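Local coordinates for protein polyketide synthase PksJ (Bacillus subtilis subsp. subtilis, PDB 4J1Q) that probably uses NADPH to reduce alpha- and beta-keto groups stereoselectively, as a ketoreductase of the bacillaene polyketide assembly line, at residues Y364-A369 with S377-N382; S316-V321 with S356-F361; G203-T208 with P329-I334. All blocks are in the same frame, centred on the assembly; numbering follows the deposited sequence.

Contact 1. Residues Y364-A369 with S377-N382; sequences YRRSLA and STISFN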
ATOM      1  N   TYR A 364      -2.919  -6.043  -9.358  1.00 51.87           N
ATOM      2  CA  TYR A 364      -4.112  -6.852  -9.516  1.00 55.24           C
ATOM      3  C   TYR A 364      -5.159  -6.166 -10.400  1.00 56.75           C
ATOM      4  O   TYR A 364      -5.805  -6.815 -11.220  1.00 60.76           O
ATOM      5  CB  TYR A 364      -4.685  -7.199  -8.151  1.00 53.61           C
ATOM      6  CG  TYR A 364      -6.143  -7.556  -8.168  1.00 58.62           C
ATOM      7  CD1 TYR A 364      -6.576  -8.816  -8.587  1.00 60.90           C
ATOM      8  CD2 TYR A 364      -7.092  -6.653  -7.713  1.00 58.10           C
ATOM      9  CE1 TYR A 364      -7.919  -9.146  -8.580  1.00 59.67           C
ATOM     10  CE2 TYR A 364      -8.434  -6.967  -7.710  1.00 60.50           C
ATOM     11  CZ  TYR A 364      -8.845  -8.212  -8.133  1.00 63.14           C
ATOM     12  OH  TYR A 364     -10.191  -8.505  -8.072  1.00 68.51           O
ATOM     13  N   ARG A 365      -5.282  -4.849 -10.276  1.00 55.31           N
ATOM     14  CA  ARG A 365      -6.186  -4.110 -11.143  1.00 57.26           C
ATOM     15  C   ARG A 365      -5.728  -4.106 -12.610  1.00 60.28           C
ATOM     16  O   ARG A 365      -6.546  -4.271 -13.518  1.00 60.02           O
ATOM     17  CB  ARG A 365      -6.439  -2.689 -10.639  1.00 54.21           C
ATOM     18  CG  ARG A 365      -7.861  -2.214 -10.898  1.00 60.10           C
ATOM     19  CD  ARG A 365      -8.099  -0.805 -10.380  1.00 61.76           C
ATOM     20  NE  ARG A 365      -7.907   0.193 -11.419  1.00 67.17           N
ATOM     21  CZ  ARG A 365      -8.844   0.580 -12.280  1.00 68.86           C
ATOM     22  NH1 ARG A 365     -10.080   0.089 -12.217  1.00 71.17           N
ATOM     23  NH2 ARG A 365      -8.539   1.474 -13.199  1.00 65.62           N
ATOM     24  N   ARG A 366      -4.424  -3.972 -12.839  1.00 59.11           N
ATOM     25  CA  ARG A 366      -3.896  -3.959 -14.212  1.00 63.73           C
ATOM     26  C   ARG A 366      -4.243  -5.244 -14.951  1.00 64.82           C
ATOM     27  O   ARG A 366      -4.609  -5.219 -16.118  1.00 76.91           O
ATOM     28  CB  ARG A 366      -2.379  -3.742 -14.234  1.00 61.93           C
ATOM     29  CG  ARG A 366      -1.944  -2.443 -13.594  1.00 58.57           C
ATOM     30  CD  ARG A 366      -0.721  -1.875 -14.279  1.00 57.64           C
ATOM     31  NE  ARG A 366      -0.662  -0.420 -14.101  1.00 65.43           N
ATOM     32  CZ  ARG A 366       0.425   0.319 -14.312  1.00 67.72           C
ATOM     33  NH1 ARG A 366       1.531  -0.250 -14.756  1.00 79.29           N
ATOM     34  NH2 ARG A 366       0.402   1.627 -14.091  1.00 69.76           N
ATOM     35  N   SER A 367      -4.101  -6.366 -14.262  1.00 66.80           N
ATOM     36  CA  SER A 367      -4.402  -7.672 -14.822  1.00 69.40           C
ATOM     37  C   SER A 367      -5.867  -7.710 -15.226  1.00 72.18           C
ATOM     38  O   SER A 367      -6.222  -8.202 -16.299  1.00 82.22           O
ATOM     39  CB  SER A 367      -4.091  -8.758 -13.775  1.00 68.17           C
ATOM     40  OG  SER A 367      -4.581 -10.030 -14.144  1.00 69.47           O
ATOM     41  N   LEU A 368      -6.711  -7.144 -14.375  1.00 72.07           N
ATOM     42  CA  LEU A 368      -8.129  -7.081 -14.645  1.00 77.26           C
ATOM     43  C   LEU A 368      -8.404  -6.255 -15.890  1.00 82.84           C
ATOM     44  O   LEU A 368      -9.261  -6.605 -16.696  1.00 88.73           O
ATOM     45  CB  LEU A 368      -8.862  -6.486 -13.451  1.00 80.77           C
ATOM     46  CG  LEU A 368      -9.289  -7.503 -12.393  1.00 77.25           C
ATOM     47  CD1 LEU A 368      -9.844  -6.786 -11.169  1.00 68.42           C
ATOM     48  CD2 LEU A 368     -10.318  -8.458 -12.996  1.00 81.74           C
ATOM     49  N   ALA A 369      -7.679  -5.153 -16.035  1.00 78.29           N
ATOM     50  CA  ALA A 369      -7.831  -4.309 -17.205  1.00 84.73           C
ATOM     51  C   ALA A 369      -7.455  -5.080 -18.480  1.00 94.57           C
ATOM     52  O   ALA A 369      -8.129  -4.967 -19.513  1.00 93.94           O
ATOM     53  CB  ALA A 369      -6.989  -3.049 -17.063  1.00 79.82           C
ATOM     54  N   SER A 377      -5.431   3.388 -16.484  1.00 62.72           N
ATOM     55  CA  SER A 377      -4.159   2.948 -15.921  1.00 64.63           C
ATOM     56  C   SER A 377      -4.115   3.090 -14.393  1.00 59.96           C
ATOM     57  O   SER A 377      -4.568   4.091 -13.840  1.00 57.90           O
ATOM     58  CB  SER A 377      -3.001   3.709 -16.565  1.00 67.85           C
ATOM     59  OG  SER A 377      -2.842   4.970 -15.944  1.00 74.58           O
ATOM     60  N   THR A 378      -3.518   2.104 -13.733  1.00 55.50           N
ATOM     61  CA  THR A 378      -3.523   2.048 -12.271  1.00 52.32           C
ATOM     62  C   THR A 378      -2.120   2.209 -11.722  1.00 51.82           C
ATOM     63  O   THR A 378      -1.218   1.462 -12.090  1.00 54.21           O
ATOM     64  CB  THR A 378      -4.068   0.702 -11.762  1.00 49.16           C
ATOM     65  OG1 THR A 378      -5.261   0.371 -12.474  1.00 50.98           O
ATOM     66  CG2 THR A 378      -4.378   0.783 -10.299  1.00 48.08           C
ATOM     67  N   ILE A 379      -1.964   3.133 -10.781  1.00 50.56           N
ATOM     68  CA  ILE A 379      -0.671   3.374 -10.163  1.00 47.69           C
ATOM     69  C   ILE A 379      -0.851   3.529  -8.667  1.00 43.07           C
ATOM     70  O   ILE A 379      -1.791   4.180  -8.221  1.00 45.52           O
ATOM     71  CB  ILE A 379      -0.025   4.662 -10.712  1.00 48.88           C
ATOM     72  CG1 ILE A 379       0.082   4.578 -12.227  1.00 54.04           C
ATOM     73  CG2 ILE A 379       1.353   4.880 -10.102  1.00 48.00           C
ATOM     74  CD1 ILE A 379       0.504   5.879 -12.881  1.00 57.44           C
ATOM     75  N   SER A 380       0.090   2.992  -7.899  1.00 38.86           N
ATOM     76  CA  SER A 380       0.183   3.282  -6.476  1.00 35.88           C
ATOM     77  C   SER A 380       1.498   4.021  -6.212  1.00 36.04           C
ATOM     78  O   SER A 380       2.561   3.591  -6.685  1.00 36.09           O
ATOM     79  CB  SER A 380       0.120   1.980  -5.670  1.00 35.10           C
ATOM     80  OG  SER A 380       0.073   2.203  -4.246  1.00 31.39           O
ATOM     81  N   PHE A 381       1.423   5.171  -5.540  1.00 34.12           N
ATOM     82  CA  PHE A 381       2.631   5.939  -5.246  1.00 34.73           C
ATOM     83  C   PHE A 381       3.007   5.682  -3.793  1.00 34.18           C
ATOM     84  O   PHE A 381       2.200   5.938  -2.883  1.00 33.52           O
ATOM     85  CB  PHE A 381       2.406   7.455  -5.461  1.00 36.72           C
ATOM     86  CG  PHE A 381       2.354   7.882  -6.914  1.00 37.02           C
ATOM     87  CD1 PHE A 381       1.183   7.769  -7.655  1.00 37.85           C
ATOM     88  CD2 PHE A 381       3.452   8.459  -7.512  1.00 38.23           C
ATOM     89  CE1 PHE A 381       1.124   8.198  -8.980  1.00 39.91           C
ATOM     90  CE2 PHE A 381       3.408   8.886  -8.839  1.00 40.22           C
ATOM     91  CZ  PHE A 381       2.238   8.763  -9.571  1.00 40.71           C
ATOM     92  N   ASN A 382       4.238   5.239  -3.556  1.00 32.73           N
ATOM     93  CA  ASN A 382       4.758   5.284  -2.203  1.00 33.34           C
ATOM     94  C   ASN A 382       5.387   6.628  -1.861  1.00 36.23           C
ATOM     95  O   ASN A 382       6.556   6.898  -2.227  1.00 37.90           O
ATOM     96  CB  ASN A 382       5.751   4.154  -1.961  1.00 34.50           C
ATOM     97  CG  ASN A 382       5.146   2.805  -2.204  1.00 33.41           C
ATOM     98  OD1 ASN A 382       5.213   2.266  -3.326  1.00 33.16           O
ATOM     99  ND2 ASN A 382       4.581   2.224  -1.156  1.00 31.82           N
TER

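Contact 2. Residues S316-V321 with S356-F361; sequences SGLLHV and SFMDAF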
ATOM      1  N   SER A 316     -10.716  -2.141   2.448  1.00 37.89           N
ATOM      2  CA  SER A 316     -12.099  -2.258   2.027  1.00 38.81           C
ATOM      3  C   SER A 316     -12.554  -1.036   1.255  1.00 40.82           C
ATOM      4  O   SER A 316     -13.282  -1.158   0.244  1.00 41.78           O
ATOM      5  CB  SER A 316     -13.026  -2.475   3.225  1.00 39.77           C
ATOM      6  OG  SER A 316     -12.922  -3.804   3.667  1.00 41.46           O
ATOM      7  N   GLY A 317     -12.181   0.138   1.755  1.00 38.12           N
ATOM      8  CA  GLY A 317     -12.564   1.380   1.110  1.00 39.88           C
ATOM      9  C   GLY A 317     -12.152   1.370  -0.338  1.00 42.36           C
ATOM     10  O   GLY A 317     -12.928   1.750  -1.211  1.00 46.65           O
ATOM     11  N   LEU A 318     -10.935   0.885  -0.599  1.00 41.30           N
ATOM     12  CA  LEU A 318     -10.374   0.882  -1.935  1.00 40.33           C
ATOM     13  C   LEU A 318     -11.082  -0.131  -2.820  1.00 42.86           C
ATOM     14  O   LEU A 318     -11.456   0.173  -3.937  1.00 44.47           O
ATOM     15  CB  LEU A 318      -8.877   0.581  -1.875  1.00 41.23           C
ATOM     16  CG  LEU A 318      -8.159   0.558  -3.218  1.00 46.64           C
ATOM     17  CD1 LEU A 318      -6.704   0.913  -3.065  1.00 48.27           C
ATOM     18  CD2 LEU A 318      -8.228  -0.843  -3.751  1.00 50.85           C
ATOM     19  N   LEU A 319     -11.272  -1.339  -2.311  1.00 44.24           N
ATOM     20  CA  LEU A 319     -12.024  -2.339  -3.033  1.00 47.14           C
ATOM     21  C   LEU A 319     -13.364  -1.744  -3.433  1.00 50.08           C
ATOM     22  O   LEU A 319     -13.720  -1.776  -4.603  1.00 50.07           O
ATOM     23  CB  LEU A 319     -12.204  -3.602  -2.189  1.00 49.93           C
ATOM     24  CG  LEU A 319     -12.944  -4.841  -2.738  1.00 56.64           C
ATOM     25  CD1 LEU A 319     -12.540  -6.106  -1.987  1.00 59.35           C
ATOM     26  CD2 LEU A 319     -14.460  -4.677  -2.632  1.00 65.85           C
ATOM     27  N   HIS A 320     -14.095  -1.199  -2.456  1.00 51.11           N
ATOM     28  CA  HIS A 320     -15.451  -0.658  -2.682  1.00 52.06           C
ATOM     29  C   HIS A 320     -15.473   0.358  -3.779  1.00 52.73           C
ATOM     30  O   HIS A 320     -16.375   0.349  -4.601  1.00 57.54           O
ATOM     31  CB  HIS A 320     -16.020  -0.035  -1.417  1.00 49.71           C
ATOM     32  CG  HIS A 320     -16.287  -1.026  -0.311  1.00 50.49           C
ATOM     33  ND1 HIS A 320     -16.404  -0.654   0.982  1.00 50.48           N
ATOM     34  CD2 HIS A 320     -16.427  -2.416  -0.336  1.00 52.59           C
ATOM     35  CE1 HIS A 320     -16.592  -1.749   1.749  1.00 50.96           C
ATOM     36  NE2 HIS A 320     -16.597  -2.827   0.945  1.00 51.93           N
ATOM     37  N   VAL A 321     -14.530   1.296  -3.744  1.00 50.78           N
ATOM     38  CA  VAL A 321     -14.364   2.270  -4.824  1.00 50.71           C
ATOM     39  C   VAL A 321     -14.101   1.589  -6.163  1.00 54.58           C
ATOM     40  O   VAL A 321     -14.821   1.813  -7.143  1.00 59.56           O
ATOM     41  CB  VAL A 321     -13.232   3.261  -4.529  1.00 46.86           C
ATOM     42  CG1 VAL A 321     -13.000   4.180  -5.709  1.00 47.75           C
ATOM     43  CG2 VAL A 321     -13.535   4.058  -3.268  1.00 46.52           C
ATOM     44  N   SER A 356       0.500  -1.393   1.882  1.00 24.52           N
ATOM     45  CA  SER A 356       1.001  -2.520   1.064  1.00 26.03           C
ATOM     46  C   SER A 356      -0.097  -3.212   0.276  1.00 25.59           C
ATOM     47  O   SER A 356       0.181  -3.786  -0.771  1.00 25.45           O
ATOM     48  CB  SER A 356       1.668  -3.603   1.921  1.00 28.56           C
ATOM     49  OG  SER A 356       2.810  -3.116   2.560  1.00 33.84           O
ATOM     50  N   PHE A 357      -1.281  -3.339   0.870  1.00 25.25           N
ATOM     51  CA  PHE A 357      -2.424  -3.891   0.132  1.00 27.11           C
ATOM     52  C   PHE A 357      -2.720  -3.078  -1.118  1.00 27.73           C
ATOM     53  O   PHE A 357      -3.005  -3.660  -2.184  1.00 28.94           O
ATOM     54  CB  PHE A 357      -3.672  -3.963   1.015  1.00 28.14           C
ATOM     55  CG  PHE A 357      -4.935  -4.322   0.262  1.00 30.28           C
ATOM     56  CD1 PHE A 357      -5.417  -5.624   0.271  1.00 32.19           C
ATOM     57  CD2 PHE A 357      -5.694  -3.347  -0.362  1.00 30.46           C
ATOM     58  CE1 PHE A 357      -6.620  -5.943  -0.335  1.00 33.81           C
ATOM     59  CE2 PHE A 357      -6.883  -3.657  -0.968  1.00 32.04           C
ATOM     60  CZ  PHE A 357      -7.330  -4.952  -0.991  1.00 33.84           C
ATOM     61  N   MET A 358      -2.627  -1.746  -1.013  1.00 26.87           N
ATOM     62  CA  MET A 358      -2.925  -0.878  -2.160  1.00 28.31           C
ATOM     63  C   MET A 358      -1.921  -1.091  -3.268  1.00 29.31           C
ATOM     64  O   MET A 358      -2.304  -1.290  -4.425  1.00 29.49           O
ATOM     65  CB  MET A 358      -2.952   0.607  -1.750  1.00 28.13           C
ATOM     66  CG  MET A 358      -4.122   0.926  -0.837  1.00 29.12           C
ATOM     67  SD  MET A 358      -4.562   2.660  -0.849  1.00 32.94           S
ATOM     68  CE  MET A 358      -3.022   3.503  -0.448  1.00 29.88           C
ATOM     69  N   ASP A 359      -0.633  -1.107  -2.888  1.00 29.65           N
ATOM     70  CA  ASP A 359       0.456  -1.488  -3.822  1.00 30.74           C
ATOM     71  C   ASP A 359       0.155  -2.805  -4.538  1.00 30.41           C
ATOM     72  O   ASP A 359       0.243  -2.878  -5.754  1.00 32.10           O
ATOM     73  CB  ASP A 359       1.798  -1.602  -3.092  1.00 29.81           C
ATOM     74  CG  ASP A 359       2.153  -0.328  -2.329  1.00 33.93           C
ATOM     75  OD1 ASP A 359       1.537   0.745  -2.613  1.00 33.28           O
ATOM     76  OD2 ASP A 359       3.039  -0.404  -1.428  1.00 33.36           O
ATOM     77  N   ALA A 360      -0.218  -3.830  -3.781  1.00 29.24           N
ATOM     78  CA  ALA A 360      -0.534  -5.145  -4.361  1.00 31.03           C
ATOM     79  C   ALA A 360      -1.763  -5.040  -5.249  1.00 33.06           C
ATOM     80  O   ALA A 360      -1.842  -5.691  -6.281  1.00 35.27           O
ATOM     81  CB  ALA A 360      -0.762  -6.202  -3.279  1.00 30.07           C
ATOM     82  N   PHE A 361      -2.709  -4.200  -4.855  1.00 33.28           N
ATOM     83  CA  PHE A 361      -3.926  -4.006  -5.641  1.00 35.60           C
ATOM     84  C   PHE A 361      -3.659  -3.381  -7.015  1.00 38.54           C
ATOM     85  O   PHE A 361      -4.342  -3.693  -7.997  1.00 40.83           O
ATOM     86  CB  PHE A 361      -4.923  -3.163  -4.842  1.00 36.55           C
ATOM     87  CG  PHE A 361      -6.346  -3.304  -5.304  1.00 39.61           C
ATOM     88  CD1 PHE A 361      -7.111  -4.398  -4.924  1.00 41.01           C
ATOM     89  CD2 PHE A 361      -6.915  -2.353  -6.138  1.00 39.09           C
ATOM     90  CE1 PHE A 361      -8.419  -4.545  -5.382  1.00 44.79           C
ATOM     91  CE2 PHE A 361      -8.208  -2.509  -6.612  1.00 42.89           C
ATOM     92  CZ  PHE A 361      -8.966  -3.595  -6.223  1.00 42.82           C
TER

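Contact 3. Residues G203-T208 with P329-I334; sequences GVYLIT and PLDFFI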
ATOM      1  N   GLY A 203     -14.521  17.363 -17.752  1.00 98.71           N
ATOM      2  CA  GLY A 203     -14.547  15.996 -17.244  1.00104.13           C
ATOM      3  C   GLY A 203     -14.218  15.860 -15.761  1.00 95.61           C
ATOM      4  O   GLY A 203     -13.698  16.785 -15.143  1.00 90.72           O
ATOM      5  N   VAL A 204     -14.496  14.685 -15.206  1.00 90.35           N
ATOM      6  CA  VAL A 204     -14.672  14.549 -13.773  1.00 85.73           C
ATOM      7  C   VAL A 204     -13.525  13.806 -13.084  1.00 83.21           C
ATOM      8  O   VAL A 204     -13.119  12.729 -13.519  1.00 80.51           O
ATOM      9  CB  VAL A 204     -16.007  13.872 -13.428  1.00 89.75           C
ATOM     10  CG1 VAL A 204     -16.174  13.780 -11.919  1.00 92.65           C
ATOM     11  CG2 VAL A 204     -17.156  14.658 -14.034  1.00107.31           C
ATOM     12  N   TYR A 205     -13.028  14.392 -11.994  1.00 77.51           N
ATOM     13  CA  TYR A 205     -12.054  13.760 -11.133  1.00 69.55           C
ATOM     14  C   TYR A 205     -12.595  13.775  -9.714  1.00 70.66           C
ATOM     15  O   TYR A 205     -13.170  14.775  -9.270  1.00 67.22           O
ATOM     16  CB  TYR A 205     -10.706  14.493 -11.210  1.00 69.92           C
ATOM     17  CG  TYR A 205     -10.199  14.655 -12.634  1.00 74.51           C
ATOM     18  CD1 TYR A 205      -9.961  13.536 -13.443  1.00 77.08           C
ATOM     19  CD2 TYR A 205     -10.062  15.924 -13.211  1.00 76.59           C
ATOM     20  CE1 TYR A 205      -9.559  13.679 -14.772  1.00 78.24           C
ATOM     21  CE2 TYR A 205      -9.651  16.076 -14.533  1.00 81.09           C
ATOM     22  CZ  TYR A 205      -9.424  14.960 -15.314  1.00 79.94           C
ATOM     23  OH  TYR A 205      -9.037  15.132 -16.628  1.00 88.27           O
ATOM     24  N   LEU A 206     -12.477  12.633  -9.033  1.00 65.47           N
ATOM     25  CA  LEU A 206     -12.666  12.572  -7.598  1.00 60.91           C
ATOM     26  C   LEU A 206     -11.428  12.200  -6.803  1.00 56.94           C
ATOM     27  O   LEU A 206     -10.567  11.433  -7.241  1.00 50.97           O
ATOM     28  CB  LEU A 206     -13.849  11.682  -7.202  1.00 64.86           C
ATOM     29  CG  LEU A 206     -13.674  10.168  -7.150  1.00 62.18           C
ATOM     30  CD1 LEU A 206     -14.680   9.551  -6.199  1.00 57.65           C
ATOM     31  CD2 LEU A 206     -13.918   9.648  -8.548  1.00 67.68           C
ATOM     32  N   ILE A 207     -11.380  12.745  -5.597  1.00 54.63           N
ATOM     33  CA  ILE A 207     -10.336  12.462  -4.669  1.00 51.26           C
ATOM     34  C   ILE A 207     -11.017  12.051  -3.377  1.00 51.83           C
ATOM     35  O   ILE A 207     -11.675  12.878  -2.717  1.00 54.71           O
ATOM     36  CB  ILE A 207      -9.463  13.710  -4.439  1.00 50.64           C
ATOM     37  CG1 ILE A 207      -9.168  14.414  -5.771  1.00 51.67           C
ATOM     38  CG2 ILE A 207      -8.189  13.330  -3.697  1.00 48.51           C
ATOM     39  CD1 ILE A 207      -8.191  15.569  -5.668  1.00 51.71           C
ATOM     40  N   THR A 208     -10.960  10.753  -3.068  1.00 48.17           N
ATOM     41  CA  THR A 208     -11.363  10.294  -1.765  1.00 46.09           C
ATOM     42  C   THR A 208     -10.299  10.736  -0.800  1.00 44.10           C
ATOM     43  O   THR A 208      -9.141  10.820  -1.173  1.00 41.43           O
ATOM     44  CB  THR A 208     -11.486   8.774  -1.711  1.00 46.19           C
ATOM     45  OG1 THR A 208     -10.181   8.188  -1.722  1.00 44.84           O
ATOM     46  CG2 THR A 208     -12.290   8.277  -2.889  1.00 49.91           C
ATOM     47  N   PRO A 329     -15.132   4.902 -17.845  1.00 85.24           N
ATOM     48  CA  PRO A 329     -14.021   4.982 -18.783  1.00 83.10           C
ATOM     49  C   PRO A 329     -12.893   5.872 -18.267  1.00 78.96           C
ATOM     50  O   PRO A 329     -12.621   6.917 -18.864  1.00 81.35           O
ATOM     51  CB  PRO A 329     -14.668   5.604 -20.024  1.00 85.60           C
ATOM     52  CG  PRO A 329     -15.747   6.465 -19.474  1.00 86.74           C
ATOM     53  CD  PRO A 329     -16.262   5.758 -18.254  1.00 87.85           C
ATOM     54  N   LEU A 330     -12.233   5.445 -17.189  1.00 72.79           N
ATOM     55  CA  LEU A 330     -11.238   6.269 -16.494  1.00 69.66           C
ATOM     56  C   LEU A 330      -9.967   6.466 -17.302  1.00 68.77           C
ATOM     57  O   LEU A 330      -9.504   5.541 -17.965  1.00 68.60           O
ATOM     58  CB  LEU A 330     -10.872   5.640 -15.142  1.00 68.23           C
ATOM     59  CG  LEU A 330     -11.979   5.458 -14.099  1.00 69.80           C
ATOM     60  CD1 LEU A 330     -11.479   4.620 -12.929  1.00 69.91           C
ATOM     61  CD2 LEU A 330     -12.475   6.805 -13.609  1.00 69.36           C
ATOM     62  N   ASP A 331      -9.352   7.640 -17.164  1.00 68.32           N
ATOM     63  CA  ASP A 331      -7.984   7.846 -17.638  1.00 69.08           C
ATOM     64  C   ASP A 331      -6.959   7.265 -16.637  1.00 69.80           C
ATOM     65  O   ASP A 331      -5.877   6.824 -17.032  1.00 69.97           O
ATOM     66  CB  ASP A 331      -7.710   9.338 -17.882  1.00 74.71           C
ATOM     67  CG  ASP A 331      -8.748  10.007 -18.823  1.00 80.30           C
ATOM     68  OD1 ASP A 331      -9.400   9.298 -19.631  1.00 78.65           O
ATOM     69  OD2 ASP A 331      -8.907  11.254 -18.736  1.00 80.56           O
ATOM     70  N   PHE A 332      -7.318   7.236 -15.350  1.00 65.07           N
ATOM     71  CA  PHE A 332      -6.426   6.729 -14.306  1.00 62.98           C
ATOM     72  C   PHE A 332      -7.163   6.351 -13.013  1.00 62.08           C
ATOM     73  O   PHE A 332      -8.293   6.795 -12.762  1.00 59.75           O
ATOM     74  CB  PHE A 332      -5.301   7.733 -14.001  1.00 63.92           C
ATOM     75  CG  PHE A 332      -5.794   9.103 -13.588  1.00 68.12           C
ATOM     76  CD1 PHE A 332      -6.409   9.296 -12.354  1.00 63.79           C
ATOM     77  CD2 PHE A 332      -5.618  10.207 -14.428  1.00 71.20           C
ATOM     78  CE1 PHE A 332      -6.849  10.554 -11.976  1.00 66.48           C
ATOM     79  CE2 PHE A 332      -6.063  11.460 -14.063  1.00 70.25           C
ATOM     80  CZ  PHE A 332      -6.676  11.633 -12.834  1.00 72.21           C
ATOM     81  N   PHE A 333      -6.544   5.468 -12.235  1.00 54.88           N
ATOM     82  CA  PHE A 333      -6.955   5.219 -10.864  1.00 49.57           C
ATOM     83  C   PHE A 333      -5.662   5.146 -10.053  1.00 46.17           C
ATOM     84  O   PHE A 333      -4.880   4.216 -10.216  1.00 44.04           O
ATOM     85  CB  PHE A 333      -7.723   3.896 -10.787  1.00 49.50           C
ATOM     86  CG  PHE A 333      -8.576   3.728  -9.545  1.00 47.75           C
ATOM     87  CD1 PHE A 333      -8.242   4.349  -8.348  1.00 46.62           C
ATOM     88  CD2 PHE A 333      -9.623   2.814  -9.545  1.00 49.60           C
ATOM     89  CE1 PHE A 333      -8.978   4.111  -7.180  1.00 45.95           C
ATOM     90  CE2 PHE A 333     -10.366   2.575  -8.388  1.00 52.20           C
ATOM     91  CZ  PHE A 333     -10.023   3.202  -7.191  1.00 46.68           C
ATOM     92  N   ILE A 334      -5.375   6.211  -9.311  1.00 44.11           N
ATOM     93  CA  ILE A 334      -4.114   6.334  -8.593  1.00 41.80           C
ATOM     94  C   ILE A 334      -4.318   6.256  -7.086  1.00 38.98           C
ATOM     95  O   ILE A 334      -5.134   6.992  -6.533  1.00 39.05           O
ATOM     96  CB  ILE A 334      -3.429   7.665  -8.914  1.00 42.28           C
ATOM     97  CG1 ILE A 334      -2.829   7.643 -10.334  1.00 45.10           C
ATOM     98  CG2 ILE A 334      -2.388   7.993  -7.858  1.00 40.12           C
ATOM     99  CD1 ILE A 334      -2.722   9.021 -10.953  1.00 46.74           C
TER

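Contact 1. Residues Y364-A369 with S377-N382
Arg365 and Arg366, consecutive residues on helix 349-370, both reach Thr378 on strand 377-383 in the Rossmann-type ketoreductase domain. Helix and strand are joined by a short loop, and the two segments run almost exactly antiparallel, their N-to-C directions 174° apart and their axes 8.1 Å apart at closest approach.

Two kinds of polar contact are made, one to the threonine side chain and one to its backbone. In the first, Arg365 NE donates to Thr378 OG1 over 2.9 Å, on a bent path (139° at the hydrogen) that leaves the guanidinium plane by 25°. A turn at chi3 folds the arginine so that NE faces the hydroxyl, and the two side chains meet at about a right angle. The rest of that guanidinium is held from two more quarters: NH1 forms a salt bridge with Asp322 of helix 304-324, and NH2 bonds to the carbonyl of Phe375 in the loop just before the strand. These three bonds should fix the rotation of the group. In the second, Arg366 leaves the helix beside Thr378 and bends at chi2 to bring NH2 within 2.6 Å of Thr378 O; the angle is poor, and the bond is weak. The same NH2 also forms a salt bridge with Asp426.

Van der Waals contacts of carbons with the guanidinium edges fill in around these bonds. Thr378 CG2 lies in the plane of the Arg365 guanidinium at its edge, and the methyl also packs against the arginine chain, 4.0 Å from Arg365 CD. Ile379, whose CB points away from the helix, meets the second arginine edge-on, with Ile379 CG1 3.5 Å from Arg366 NH2.

Contact 2. Residues S316-V321 with S356-F361
Leu318 of helix 304-324 carries this contact from its side, pushing its two methyls among Phe357, Met358 and Phe361 of helix 349-370. CG lies anti to the backbone N (chi1 -180°), which extends the side chain straight toward the other helix. CD2 sits over one face of the Phe361 ring as a CH-pi contact, with a spacing too short to be trusted. The same methyl meets Phe357 differently, at the ring edge, with Leu318 CD2 4.2 Å from Phe357 CE2. The rings of Phe357 and Phe361, one helical turn apart, thus present an edge and a face to a single carbon. The other methyl turns to Met358 instead, Leu318 CD1 lying 3.4 Å from Met358 CG and close to the sulfur as well. Beyond the leucine, Phe335 of strand 332-338 touches both Leu318 and Met358, while Leu122 and Tyr85 pack on the phenylalanine side. The axes of the two segments come within 10.7 Å and lie at 29° to each other, the near-parallel packing of two helices on one face of a Rossmann-type sheet, here close to the bound NADPH.

Contact 3. Residues G203-T208 with P329-I334
Tyr205 and Phe332 leave their strands by different first torsions and meet on one face of the sheet. In Tyr205, CG is anti to the carbonyl carbon (chi1 -53°), whereas in Phe332 it is wedged between the backbone N and the carbonyl carbon (chi1 57°), a less roomy setting that swings the ring toward the tyrosine. The planes end up nearly parallel, 13° apart, but slid so far past one another that the centroids stand 5.7 Å apart and overlap is slight. Direct contact is limited to Phe332 CZ, 3.8 Å from Tyr205 CD1 and nearly as close to Tyr205 CE1. The phenol oxygen is not used across the contact, since Asp331 OD2 stays 4.4 Å from Tyr205 OH. Both polar groups turn to Arg200 instead, the hydroxyl bonding to its backbone N and Asp331 OD1 forming a salt bridge with its guanidinium; Trp199 meets the Tyr205 ring edge-to-face. No backbone bond joins the two segments, because strand 286-289 runs between them in the parallel Rossmann-type sheet. Strand 230-234 flanks 204-208 on its far side, and on the opposite face from Phe332, Phe333 packs on helix 304-324.

In the fold
Strand 204-208 comes first, and contact 3 closes the longest loop, returning at 329-334 after 120 intervening residues that include strands 230-234, 256-259 and 286-289. Helix 304-324 lies within that loop, yet its partner in contact 2 comes after strand 332-338, so contacts 3 and 2 cross. Contact 1 opens only after contact 2 has closed and spans a short connection from helix 349-370, the helix both share, to strand 377-383. That strand pairs with 332-338, bonding Ser377 and Ile379 to Phe333, whose ring also touches Val321. Asp359, through Ser380 and Asn382, ties the shared helix to the sheet beside contact 2.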